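Local coordinates for beta-lactamase (Chitinophaga pinensis, PDB 6N36), which probably hydrolyses the beta-lactam ring of antibiotics, using zinc bound in a metallo-beta-lactamase site, at residues L79-A84 with A101-N106; E107-L112 with H160-N165; A111-G116 with S128-V133. One frame throughout, in Å; residues are numbered along the deposited sequence. Where two conformers were deposited one is given.

Contact 1: L79-A84 with A101-N106. With ZN (zinc ion), chain C.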
ATOM      1  N   LEU A  79       8.152  -7.413   5.103  1.00 20.26           N
ATOM      2  CA  LEU A  79       6.990  -6.513   5.274  1.00 19.57           C
ATOM      3  C   LEU A  79       7.266  -5.197   4.560  1.00 19.92           C
ATOM      4  O   LEU A  79       8.326  -4.607   4.756  1.00 20.66           O
ATOM      5  CB  LEU A  79       6.760  -6.231   6.762  1.00 20.75           C
ATOM      6  CG  LEU A  79       6.609  -7.443   7.666  1.00 22.79           C
ATOM      7  CD1 LEU A  79       6.441  -7.037   9.107  1.00 24.42           C
ATOM      8  CD2 LEU A  79       5.481  -8.278   7.235  1.00 23.50           C
ATOM      9  N   LEU A  80       6.308  -4.774   3.753  1.00 18.71           N
ATOM     10  CA  LEU A  80       6.311  -3.494   3.033  1.00 18.79           C
ATOM     11  C   LEU A  80       4.996  -2.772   3.296  1.00 17.78           C
ATOM     12  O   LEU A  80       3.992  -3.394   3.700  1.00 17.64           O
ATOM     13  CB  LEU A  80       6.434  -3.744   1.534  1.00 18.89           C
ATOM     14  CG  LEU A  80       7.645  -4.517   1.061  1.00 20.87           C
ATOM     15  CD1 LEU A  80       7.549  -4.766  -0.433  1.00 20.83           C
ATOM     16  CD2 LEU A  80       8.901  -3.769   1.408  1.00 22.80           C
ATOM     17  N   THR A  81       5.007  -1.457   3.091  1.00 17.81           N
ATOM     18  CA  THR A  81       3.783  -0.647   3.128  1.00 17.27           C
ATOM     19  C   THR A  81       3.819   0.381   2.001  1.00 16.71           C
ATOM     20  O   THR A  81       4.909   0.857   1.640  1.00 18.16           O
ATOM     21  CB  THR A  81       3.582   0.037   4.486  1.00 18.93           C
ATOM     22  OG1 THR A  81       2.310   0.671   4.484  1.00 19.26           O
ATOM     23  CG2 THR A  81       4.672   1.047   4.797  1.00 19.38           C
ATOM     24  N   THR A  82       2.645   0.717   1.517  1.00 16.00           N
ATOM     25  CA  THR A  82       2.492   1.837   0.577  1.00 16.64           C
ATOM     26  C   THR A  82       2.605   3.204   1.259  1.00 17.28           C
ATOM     27  O   THR A  82       3.060   4.165   0.620  1.00 18.21           O
ATOM     28  CB  THR A  82       1.219   1.709  -0.244  1.00 16.77           C
ATOM     29  OG1 THR A  82       0.074   1.639   0.607  1.00 18.76           O
ATOM     30  CG2 THR A  82       1.255   0.507  -1.163  1.00 18.41           C
ATOM     31  N   HIS A  83       2.153   3.352   2.474  1.00 17.27           N
ATOM     32  CA  HIS A  83       2.394   4.595   3.263  1.00 17.68           C
ATOM     33  C   HIS A  83       2.060   4.346   4.718  1.00 18.36           C
ATOM     34  O   HIS A  83       1.114   3.584   5.001  1.00 18.83           O
ATOM     35  CB  HIS A  83       1.604   5.803   2.702  1.00 17.66           C
ATOM     36  CG  HIS A  83       0.113   5.779   2.834  1.00 17.77           C
ATOM     37  ND1 HIS A  83      -0.726   5.351   1.834  1.00 20.19           N
ATOM     38  CD2 HIS A  83      -0.680   6.269   3.792  1.00 18.68           C
ATOM     39  CE1 HIS A  83      -1.988   5.563   2.197  1.00 18.11           C
ATOM     40  NE2 HIS A  83      -1.996   6.138   3.385  1.00 19.20           N
ATOM     41  N   ALA A  84       2.681   5.088   5.627  1.00 18.61           N
ATOM     42  CA  ALA A  84       2.553   4.802   7.073  1.00 19.50           C
ATOM     43  C   ALA A  84       1.389   5.574   7.711  1.00 20.01           C
ATOM     44  O   ALA A  84       1.637   6.444   8.587  1.00 19.88           O
ATOM     45  CB  ALA A  84       3.848   5.092   7.772  1.00 21.49           C
ATOM     46  N   ALA A 101       9.447 -11.247  10.495  1.00 25.59           N
ATOM     47  CA  ALA A 101       9.762 -10.721   9.155  1.00 24.92           C
ATOM     48  C   ALA A 101      10.544  -9.412   9.264  1.00 26.52           C
ATOM     49  O   ALA A 101      10.480  -8.738  10.348  1.00 27.24           O
ATOM     50  CB  ALA A 101       8.471 -10.542   8.397  1.00 24.03           C
ATOM     51  N   LYS A 102      11.292  -9.091   8.208  1.00 25.96           N
ATOM     52  CA  LYS A 102      12.058  -7.833   8.118  1.00 26.87           C
ATOM     53  C   LYS A 102      11.127  -6.724   7.646  1.00 24.28           C
ATOM     54  O   LYS A 102      10.483  -6.890   6.621  1.00 24.19           O
ATOM     55  CB  LYS A 102      13.223  -7.965   7.134  1.00 29.70           C
ATOM     56  CG  LYS A 102      14.292  -8.975   7.537  1.00 35.95           C
ATOM     57  CD  LYS A 102      15.438  -8.873   6.556  1.00 41.40           C
ATOM     58  CE  LYS A 102      16.373 -10.058   6.500  1.00 46.88           C
ATOM     59  NZ  LYS A 102      17.044 -10.114   5.173  1.00 50.04           N
ATOM     60  N   MET A 103      11.055  -5.634   8.393  1.00 24.50           N
ATOM     61  CA  MET A 103      10.332  -4.408   7.952  1.00 25.07           C
ATOM     62  C   MET A 103      11.227  -3.596   7.030  1.00 24.80           C
ATOM     63  O   MET A 103      12.270  -3.114   7.479  1.00 26.98           O
ATOM     64  CB  MET A 103       9.949  -3.509   9.118  1.00 25.97           C
ATOM     65  CG  MET A 103       9.131  -2.326   8.645  1.00 25.55           C
ATOM     66  SD  MET A 103       7.411  -2.791   8.311  1.00 25.90           S
ATOM     67  CE  MET A 103       7.154  -1.947   6.746  1.00 25.39           C
ATOM     68  N   MET A 104      10.821  -3.395   5.785  1.00 23.28           N
ATOM     69  CA  MET A 104      11.582  -2.565   4.822  1.00 24.46           C
ATOM     70  C   MET A 104      10.689  -1.356   4.474  1.00 23.75           C
ATOM     71  O   MET A 104       9.495  -1.539   4.128  1.00 23.85           O
ATOM     72  CB  MET A 104      11.997  -3.361   3.599  1.00 25.75           C
ATOM     73  CG  MET A 104      12.701  -4.637   3.975  1.00 27.95           C
ATOM     74  SD  MET A 104      13.466  -5.372   2.522  1.00 29.47           S
ATOM     75  CE  MET A 104      14.293  -6.786   3.238  1.00 32.37           C
ATOM     76  N   VAL A 105      11.202  -0.149   4.715  1.00 24.75           N
ATOM     77  CA  VAL A 105      10.393   1.101   4.662  1.00 24.72           C
ATOM     78  C   VAL A 105      11.195   2.196   3.972  1.00 24.04           C
ATOM     79  O   VAL A 105      12.427   2.302   4.191  1.00 25.05           O
ATOM     80  CB  VAL A 105       9.870   1.544   6.030  1.00 26.45           C
ATOM     81  CG1 VAL A 105      10.985   1.931   6.975  1.00 28.40           C
ATOM     82  CG2 VAL A 105       8.840   2.662   5.898  1.00 26.97           C
ATOM     83  N   ASN A 106      10.526   2.918   3.104  1.00 23.31           N
ATOM     84  CA  ASN A 106      10.990   4.197   2.544  1.00 23.70           C
ATOM     85  C   ASN A 106      11.639   5.021   3.654  1.00 24.23           C
ATOM     86  O   ASN A 106      11.050   5.243   4.670  1.00 23.22           O
ATOM     87  CB  ASN A 106       9.818   4.932   1.896  1.00 23.01           C
ATOM     88  CG  ASN A 106      10.190   6.121   1.040  1.00 24.74           C
ATOM     89  OD1 ASN A 106      11.225   6.748   1.264  1.00 28.60           O
ATOM     90  ND2 ASN A 106       9.288   6.503   0.171  1.00 24.58           N
TER
HETATM   91 ZN    ZN C 502      -3.617   7.489   4.003  0.90 21.90          ZN
HETATM   92  O   HOH W   1       7.625  -0.459   2.480  1.00 20.46           O
HETATM   93  O   HOH W   2       7.730   2.362   2.496  1.00 20.55           O
HETATM   94  O   HOH W   3      -4.945   6.283   2.389  1.00 27.52           O
HETATM   95  O   HOH W   4      -4.754   6.390   5.274  1.00 29.74           O
HETATM   96  O   HOH W   5      -5.382   8.838   4.374  1.00 28.90           O
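L79 and M103 pair as neighbours on two parallel strands, their side chains on the same face of the sheet. Strands 76-80 and 102-106, linked through helices 86-89 and 92-99, form a beta-alpha-beta crossover. L79 N donates to K102 O at 2.8 Å, and L79 O receives M104 N at 3.0 Å in a nearly straight bond (176° at the hydrogen), so L79 bonds to the residues flanking its partner. On the face shared with M103, the branched tip of L79 rests on the methyl of A101, CG to CB 3.7 Å, while nearer the backbone L79 CB meets M103 SD at 3.8 Å. The M103 chain then bends at its last two torsions and hooks back, bringing CE to 3.5 Å from L79 O. Elsewhere L80 crosses M104 obliquely, CD2 reaching M104 CB at 3.8 Å. Past L80 the strands part, and a water bridges them, accepting from T81 N and donating to M104 O. The chain beyond T81 carries H83 to one of the two zinc sites. Helix 92-99 covers L79 through M92, V95 and K96, L113 of helix 110-114 packs on M103, and L80 leans on I49 and I51 of strand 48-51.

Contact 2: E107-L112 with H160-N165. With ZN (zinc ion), chain C.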
ATOM      1  N   GLU A 107      12.876   5.433   3.449  1.00 26.60           N
ATOM      2  CA  GLU A 107      13.624   6.273   4.412  0.60 28.90           C
ATOM      3  C   GLU A 107      12.752   7.450   4.853  1.00 26.81           C
ATOM      4  O   GLU A 107      12.846   7.818   6.007  1.00 27.83           O
ATOM      5  CB  GLU A 107      14.930   6.793   3.798  0.60 32.26           C
ATOM      6  CG  GLU A 107      14.773   7.303   2.374  0.60 35.66           C
ATOM      7  CD  GLU A 107      15.800   8.291   1.856  0.60 40.88           C
ATOM      8  OE1 GLU A 107      15.476   9.011   0.872  0.60 44.40           O
ATOM      9  OE2 GLU A 107      16.925   8.314   2.396  0.60 43.26           O
ATOM     10  N   LYS A 108      11.932   7.980   3.941  1.00 25.73           N
ATOM     11  CA  LYS A 108      11.157   9.214   4.203  0.50 26.12           C
ATOM     12  C   LYS A 108       9.969   8.937   5.146  1.00 25.03           C
ATOM     13  O   LYS A 108       9.433   9.904   5.664  1.00 26.32           O
ATOM     14  CB  LYS A 108      10.718   9.842   2.880  0.50 26.49           C
ATOM     15  CG  LYS A 108      11.863  10.303   1.980  0.50 28.72           C
ATOM     16  CD  LYS A 108      11.403  10.767   0.610  0.50 29.26           C
ATOM     17  CE  LYS A 108      10.687  12.104   0.630  0.50 30.70           C
ATOM     18  NZ  LYS A 108      11.645  13.245   0.768  0.50 30.75           N
ATOM     19  N   ASP A 109       9.561   7.658   5.318  1.00 24.82           N
ATOM     20  CA  ASP A 109       8.467   7.311   6.284  1.00 23.45           C
ATOM     21  C   ASP A 109       9.031   6.572   7.506  1.00 23.93           C
ATOM     22  O   ASP A 109       8.252   6.201   8.396  1.00 24.11           O
ATOM     23  CB  ASP A 109       7.331   6.490   5.657  1.00 23.04           C
ATOM     24  CG  ASP A 109       6.088   7.281   5.205  1.00 22.50           C
ATOM     25  OD1 ASP A 109       6.063   8.542   5.406  1.00 22.16           O
ATOM     26  OD2 ASP A 109       5.148   6.632   4.666  1.00 22.43           O
ATOM     27  N   ALA A 110      10.336   6.344   7.590  1.00 24.18           N
ATOM     28  CA  ALA A 110      10.885   5.518   8.688  1.00 26.06           C
ATOM     29  C   ALA A 110      10.601   6.135  10.059  1.00 25.54           C
ATOM     30  O   ALA A 110      10.206   5.413  10.998  1.00 26.10           O
ATOM     31  CB  ALA A 110      12.358   5.312   8.476  1.00 26.90           C
ATOM     32  N   ALA A 111      10.800   7.454  10.223  1.00 27.91           N
ATOM     33  CA  ALA A 111      10.565   8.093  11.533  1.00 27.95           C
ATOM     34  C   ALA A 111       9.083   8.030  11.897  1.00 27.07           C
ATOM     35  O   ALA A 111       8.754   7.672  13.033  1.00 28.01           O
ATOM     36  CB  ALA A 111      11.072   9.503  11.547  1.00 29.37           C
ATOM     37  N   LEU A 112       8.220   8.230  10.910  1.00 24.81           N
ATOM     38  CA  LEU A 112       6.754   8.173  11.149  1.00 24.63           C
ATOM     39  C   LEU A 112       6.356   6.766  11.593  1.00 23.90           C
ATOM     40  O   LEU A 112       5.578   6.596  12.508  1.00 25.31           O
ATOM     41  CB  LEU A 112       6.071   8.588   9.855  1.00 23.81           C
ATOM     42  CG  LEU A 112       4.544   8.681   9.894  1.00 23.79           C
ATOM     43  CD1 LEU A 112       4.095   9.727  10.897  1.00 24.41           C
ATOM     44  CD2 LEU A 112       4.004   9.036   8.509  1.00 23.36           C
ATOM     45  N   HIS A 160       1.042  12.170  -0.010  1.00 17.88           N
ATOM     46  CA  HIS A 160       0.011  11.626   0.922  1.00 17.82           C
ATOM     47  C   HIS A 160       0.674  11.336   2.280  1.00 19.96           C
ATOM     48  O   HIS A 160       0.130  11.704   3.326  1.00 19.74           O
ATOM     49  CB  HIS A 160      -0.607  10.385   0.278  1.00 18.93           C
ATOM     50  CG  HIS A 160      -1.709   9.864   1.083  1.00 18.68           C
ATOM     51  ND1 HIS A 160      -2.990  10.351   0.964  1.00 20.58           N
ATOM     52  CD2 HIS A 160      -1.728   8.934   2.052  1.00 20.39           C
ATOM     53  CE1 HIS A 160      -3.742   9.747   1.855  1.00 19.69           C
ATOM     54  NE2 HIS A 160      -3.018   8.887   2.533  1.00 18.57           N
ATOM     55  N   THR A 161       1.903  10.809   2.274  1.00 18.33           N
ATOM     56  CA  THR A 161       2.866  10.897   3.364  1.00 17.92           C
ATOM     57  C   THR A 161       4.207  11.222   2.719  1.00 18.27           C
ATOM     58  O   THR A 161       4.361  11.001   1.522  1.00 18.46           O
ATOM     59  CB  THR A 161       3.049   9.637   4.205  1.00 18.79           C
ATOM     60  OG1 THR A 161       3.514   8.596   3.360  1.00 19.32           O
ATOM     61  CG2 THR A 161       1.749   9.195   4.832  1.00 18.80           C
ATOM     62  N   PRO A 162       5.177  11.740   3.476  1.00 19.47           N
ATOM     63  CA  PRO A 162       6.480  12.013   2.872  1.00 19.43           C
ATOM     64  C   PRO A 162       7.062  10.756   2.221  1.00 20.31           C
ATOM     65  O   PRO A 162       7.846  10.890   1.205  1.00 21.09           O
ATOM     66  CB  PRO A 162       7.292  12.519   4.058  1.00 21.25           C
ATOM     67  CG  PRO A 162       6.265  13.211   4.896  1.00 22.45           C
ATOM     68  CD  PRO A 162       5.097  12.260   4.862  1.00 21.67           C
ATOM     69  N   GLY A 163       6.850   9.591   2.835  1.00 20.04           N
ATOM     70  CA  GLY A 163       7.433   8.324   2.344  1.00 21.04           C
ATOM     71  C   GLY A 163       6.463   7.460   1.573  1.00 20.58           C
ATOM     72  O   GLY A 163       6.770   6.247   1.325  1.00 20.66           O
ATOM     73  N   ALA A 164       5.343   7.983   1.116  1.00 18.96           N
ATOM     74  CA  ALA A 164       4.411   7.219   0.273  1.00 18.47           C
ATOM     75  C   ALA A 164       5.123   6.700  -0.968  1.00 18.21           C
ATOM     76  O   ALA A 164       6.055   7.379  -1.554  1.00 18.86           O
ATOM     77  CB  ALA A 164       3.177   7.995  -0.089  1.00 17.84           C
ATOM     78  N   ASN A 165       4.806   5.458  -1.329  1.00 17.49           N
ATOM     79  CA  ASN A 165       5.536   4.793  -2.417  1.00 18.01           C
ATOM     80  C   ASN A 165       4.664   3.720  -3.064  1.00 17.67           C
ATOM     81  O   ASN A 165       3.662   3.223  -2.467  1.00 17.68           O
ATOM     82  CB  ASN A 165       6.865   4.257  -1.929  1.00 18.68           C
ATOM     83  CG  ASN A 165       6.849   3.385  -0.703  1.00 19.06           C
ATOM     84  OD1 ASN A 165       7.870   3.234  -0.083  1.00 21.20           O
ATOM     85  ND2 ASN A 165       5.786   2.648  -0.421  1.00 19.51           N
TER
HETATM   86 ZN    ZN C 502      -3.617   7.489   4.003  0.90 21.90          ZN
HETATM   87  O   HOH W   6       5.874   4.294   3.157  1.00 22.00           O
HETATM   88  O   HOH W   3      -4.945   6.283   2.389  1.00 27.52           O
HETATM   89  O   HOH W   4      -4.754   6.390   5.274  1.00 29.74           O
HETATM   90  O   HOH W   5      -5.382   8.838   4.374  1.00 28.90           O
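The zinc-binding loop H160-N165 meets D109, whose carboxylate bonds to the type I beta turn T161-A164. OD2 of D109 receives the hydroxyl of T161 (OG1 to OD2, 2.9 Å) on its syn side, only 16° out of the carboxylate plane. The other oxygen, OD1, takes a weak, bent bond from G163 N at 2.9 Å. T161 has OG1 between its backbone N and carbonyl carbon (chi1 61°), which turns the hydroxyl to the aspartate; the two side chains cross at about a right angle. A water hydrogen-bonds to D109 OD2 and to G163 O, and A84 N also donates to OD2, so this buried oxygen has several partners. Through those bonds D109 joins the turn after H160 to A84, which lies between H83 and H85 in the chain, and so may help position the ligand loops of this metallo-beta-lactamase fold. These three histidines bind one zinc ion, which also has three waters, and H160 NE2 lies 2.1 Å from the metal. The H160 ring is held on its other nitrogen, ND1, by the carbonyl of S187. Around the carboxylate the fit is close: G163 has no side chain, and its CA comes within 3.3 Å of D109 CG. On the flank nearer the metal, a methyl of L112 meets the methyl of T161, CD2 to CG2 4.3 Å, where the side chain of T161 also touches H83 and H85.

Contact 3: A111-G116 with S128-V133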
ATOM      1  N   ALA A 111      10.800   7.454  10.223  1.00 27.91           N
ATOM      2  CA  ALA A 111      10.565   8.093  11.533  1.00 27.95           C
ATOM      3  C   ALA A 111       9.083   8.030  11.897  1.00 27.07           C
ATOM      4  O   ALA A 111       8.754   7.672  13.033  1.00 28.01           O
ATOM      5  CB  ALA A 111      11.072   9.503  11.547  1.00 29.37           C
ATOM      6  N   LEU A 112       8.220   8.230  10.910  1.00 24.81           N
ATOM      7  CA  LEU A 112       6.754   8.173  11.149  1.00 24.63           C
ATOM      8  C   LEU A 112       6.356   6.766  11.593  1.00 23.90           C
ATOM      9  O   LEU A 112       5.578   6.596  12.508  1.00 25.31           O
ATOM     10  CB  LEU A 112       6.071   8.588   9.855  1.00 23.81           C
ATOM     11  CG  LEU A 112       4.544   8.681   9.894  1.00 23.79           C
ATOM     12  CD1 LEU A 112       4.095   9.727  10.897  1.00 24.41           C
ATOM     13  CD2 LEU A 112       4.004   9.036   8.509  1.00 23.36           C
ATOM     14  N   LEU A 113       6.830   5.748  10.913  1.00 24.35           N
ATOM     15  CA  LEU A 113       6.519   4.351  11.294  1.00 24.28           C
ATOM     16  C   LEU A 113       7.070   4.044  12.697  1.00 25.92           C
ATOM     17  O   LEU A 113       6.428   3.368  13.447  1.00 25.45           O
ATOM     18  CB  LEU A 113       7.135   3.441  10.223  1.00 24.40           C
ATOM     19  CG  LEU A 113       6.720   1.977  10.344  1.00 25.19           C
ATOM     20  CD1 LEU A 113       5.210   1.808  10.136  1.00 26.00           C
ATOM     21  CD2 LEU A 113       7.523   1.168   9.369  1.00 26.09           C
ATOM     22  N   ALA A 114       8.249   4.555  13.011  1.00 27.31           N
ATOM     23  CA  ALA A 114       8.945   4.276  14.292  1.00 30.07           C
ATOM     24  C   ALA A 114       8.318   5.079  15.455  1.00 31.46           C
ATOM     25  O   ALA A 114       8.493   4.675  16.630  1.00 32.46           O
ATOM     26  CB  ALA A 114      10.421   4.531  14.102  1.00 31.66           C
ATOM     27  N   ASP A 115       7.487   6.067  15.190  1.00 29.96           N
ATOM     28  CA  ASP A 115       6.852   6.852  16.269  1.00 31.97           C
ATOM     29  C   ASP A 115       5.350   6.659  16.301  1.00 31.55           C
ATOM     30  O   ASP A 115       4.712   7.322  17.107  1.00 33.81           O
ATOM     31  CB  ASP A 115       7.328   8.292  16.182  1.00 32.15           C
ATOM     32  CG  ASP A 115       6.799   9.145  15.067  1.00 32.45           C
ATOM     33  OD1 ASP A 115       5.706   8.882  14.583  1.00 32.61           O
ATOM     34  OD2 ASP A 115       7.463  10.203  14.817  1.00 36.19           O
ATOM     35  N   GLY A 116       4.820   5.711  15.521  1.00 30.47           N
ATOM     36  CA  GLY A 116       3.402   5.341  15.639  1.00 29.79           C
ATOM     37  C   GLY A 116       2.479   6.434  15.128  1.00 29.97           C
ATOM     38  O   GLY A 116       1.278   6.453  15.476  1.00 28.09           O
ATOM     39  N   SER A 128       0.060   8.320  19.496  1.00 38.50           N
ATOM     40  CA  SER A 128       0.258   7.239  18.503  1.00 36.89           C
ATOM     41  C   SER A 128      -1.091   6.843  17.918  1.00 36.72           C
ATOM     42  O   SER A 128      -2.090   6.671  18.644  1.00 36.85           O
ATOM     43  CB  SER A 128       0.982   6.068  19.085  1.00 39.17           C
ATOM     44  OG  SER A 128       2.367   6.351  19.233  1.00 43.18           O
ATOM     45  N   MET A 129      -1.135   6.693  16.615  1.00 30.38           N
ATOM     46  CA  MET A 129      -2.328   6.110  15.964  1.00 30.08           C
ATOM     47  C   MET A 129      -2.087   4.611  15.737  1.00 27.54           C
ATOM     48  O   MET A 129      -3.062   3.941  15.465  1.00 30.08           O
ATOM     49  CB  MET A 129      -2.616   6.826  14.654  1.00 29.09           C
ATOM     50  CG  MET A 129      -3.055   8.271  14.876  1.00 31.96           C
ATOM     51  SD  MET A 129      -3.248   9.137  13.339  1.00 31.43           S
ATOM     52  CE  MET A 129      -1.536   9.608  13.143  1.00 31.88           C
ATOM     53  N   PHE A 130      -0.838   4.143  15.772  1.00 27.68           N
ATOM     54  CA  PHE A 130      -0.553   2.694  15.579  1.00 26.77           C
ATOM     55  C   PHE A 130       0.701   2.324  16.362  1.00 27.26           C
ATOM     56  O   PHE A 130       1.503   3.226  16.693  1.00 27.93           O
ATOM     57  CB  PHE A 130      -0.403   2.360  14.092  1.00 24.43           C
ATOM     58  CG  PHE A 130       0.621   3.194  13.366  1.00 23.65           C
ATOM     59  CD1 PHE A 130       1.961   2.856  13.357  1.00 24.41           C
ATOM     60  CD2 PHE A 130       0.250   4.347  12.708  1.00 23.30           C
ATOM     61  CE1 PHE A 130       2.906   3.661  12.741  1.00 24.72           C
ATOM     62  CE2 PHE A 130       1.185   5.093  11.984  1.00 23.81           C
ATOM     63  CZ  PHE A 130       2.528   4.778  12.053  1.00 24.29           C
ATOM     64  N   LEU A 131       0.870   1.036  16.662  1.00 26.98           N
ATOM     65  CA  LEU A 131       2.059   0.548  17.379  1.00 28.34           C
ATOM     66  C   LEU A 131       3.255   0.762  16.478  1.00 28.33           C
ATOM     67  O   LEU A 131       3.265   0.371  15.313  1.00 27.34           O
ATOM     68  CB  LEU A 131       1.926  -0.924  17.775  1.00 29.38           C
ATOM     69  CG  LEU A 131       0.923  -1.237  18.872  1.00 32.02           C
ATOM     70  CD1 LEU A 131       0.934  -2.709  19.171  1.00 32.66           C
ATOM     71  CD2 LEU A 131       1.208  -0.446  20.142  1.00 34.21           C
ATOM     72  N   PRO A 132       4.337   1.334  16.994  1.00 28.17           N
ATOM     73  CA  PRO A 132       5.492   1.639  16.178  1.00 28.69           C
ATOM     74  C   PRO A 132       6.266   0.411  15.719  1.00 28.62           C
ATOM     75  O   PRO A 132       6.207  -0.683  16.334  1.00 30.00           O
ATOM     76  CB  PRO A 132       6.409   2.501  17.036  1.00 31.53           C
ATOM     77  CG  PRO A 132       5.764   2.571  18.355  1.00 33.46           C
ATOM     78  CD  PRO A 132       4.465   1.819  18.379  1.00 31.81           C
ATOM     79  N   VAL A 133       6.915   0.591  14.591  1.00 27.80           N
ATOM     80  CA  VAL A 133       7.742  -0.444  13.947  1.00 28.05           C
ATOM     81  C   VAL A 133       9.092   0.152  13.572  1.00 28.78           C
ATOM     82  O   VAL A 133       9.131   1.169  12.880  1.00 28.72           O
ATOM     83  CB  VAL A 133       7.058  -1.067  12.718  1.00 26.44           C
ATOM     84  CG1 VAL A 133       7.907  -2.218  12.228  1.00 27.61           C
ATOM     85  CG2 VAL A 133       5.591  -1.445  12.955  1.00 26.97           C
TER
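G116 and L113 offer backbone oxygens to the returning segment S128-V133, and these carry the hydrogen bonds. G116 O is gripped twice, by M129 N at 2.7 Å, nearly in line with the carbonyl, and by F130 N at 3.1 Å. L113 O receives V133 N at 3.0 Å, a straight bond at the hydrogen (170°) although the donor stands 43° out of the carbonyl plane. S128 OG adds a weak bond to D115 O. The aromatic contact is a CH-pi one: G116 CA lies 3.7 Å from the centroid of the F130 ring, and G116 C lies 3.5 Å above the ring plane, over its centre. L113 O approaches the same ring at its edge. Apolar packing follows, L113 CD1 against F130 CE1 at 3.9 Å with the side chains at about a right angle, and L113 CG against V133 CB at 3.9 Å. Helix 86-89 backs this group through V89, which touches both L113 and F130. Helix 110-114 ends before D115, and the chain turns through G116 at positive phi (70°); the loop takes up L113 O of the helix and D115 O and G116 O of the turn.

Running from the N terminus, contact 1 (79-84 with 101-106) closes first, across the helices 86-89 and 92-99, and sets strand 102-106 beside strand 76-80. Helix 110-114 follows at once. From it contact 3 (111-116 with 128-133) closes a short helix-free loop; it starts from the same stretch as contact 2 (107-112 with 160-165) and closes sooner, while contact 2 reaches on to the second sheet. The two share A111 and L112. M103 of contact 1 packs on V133 of contact 3. Contacts 1 and 2 join where N165 bonds to T81 and T82, and at the zinc ion bound by both H83 and H160. Together they tie both sheets to helix 110-114 beside the metal site.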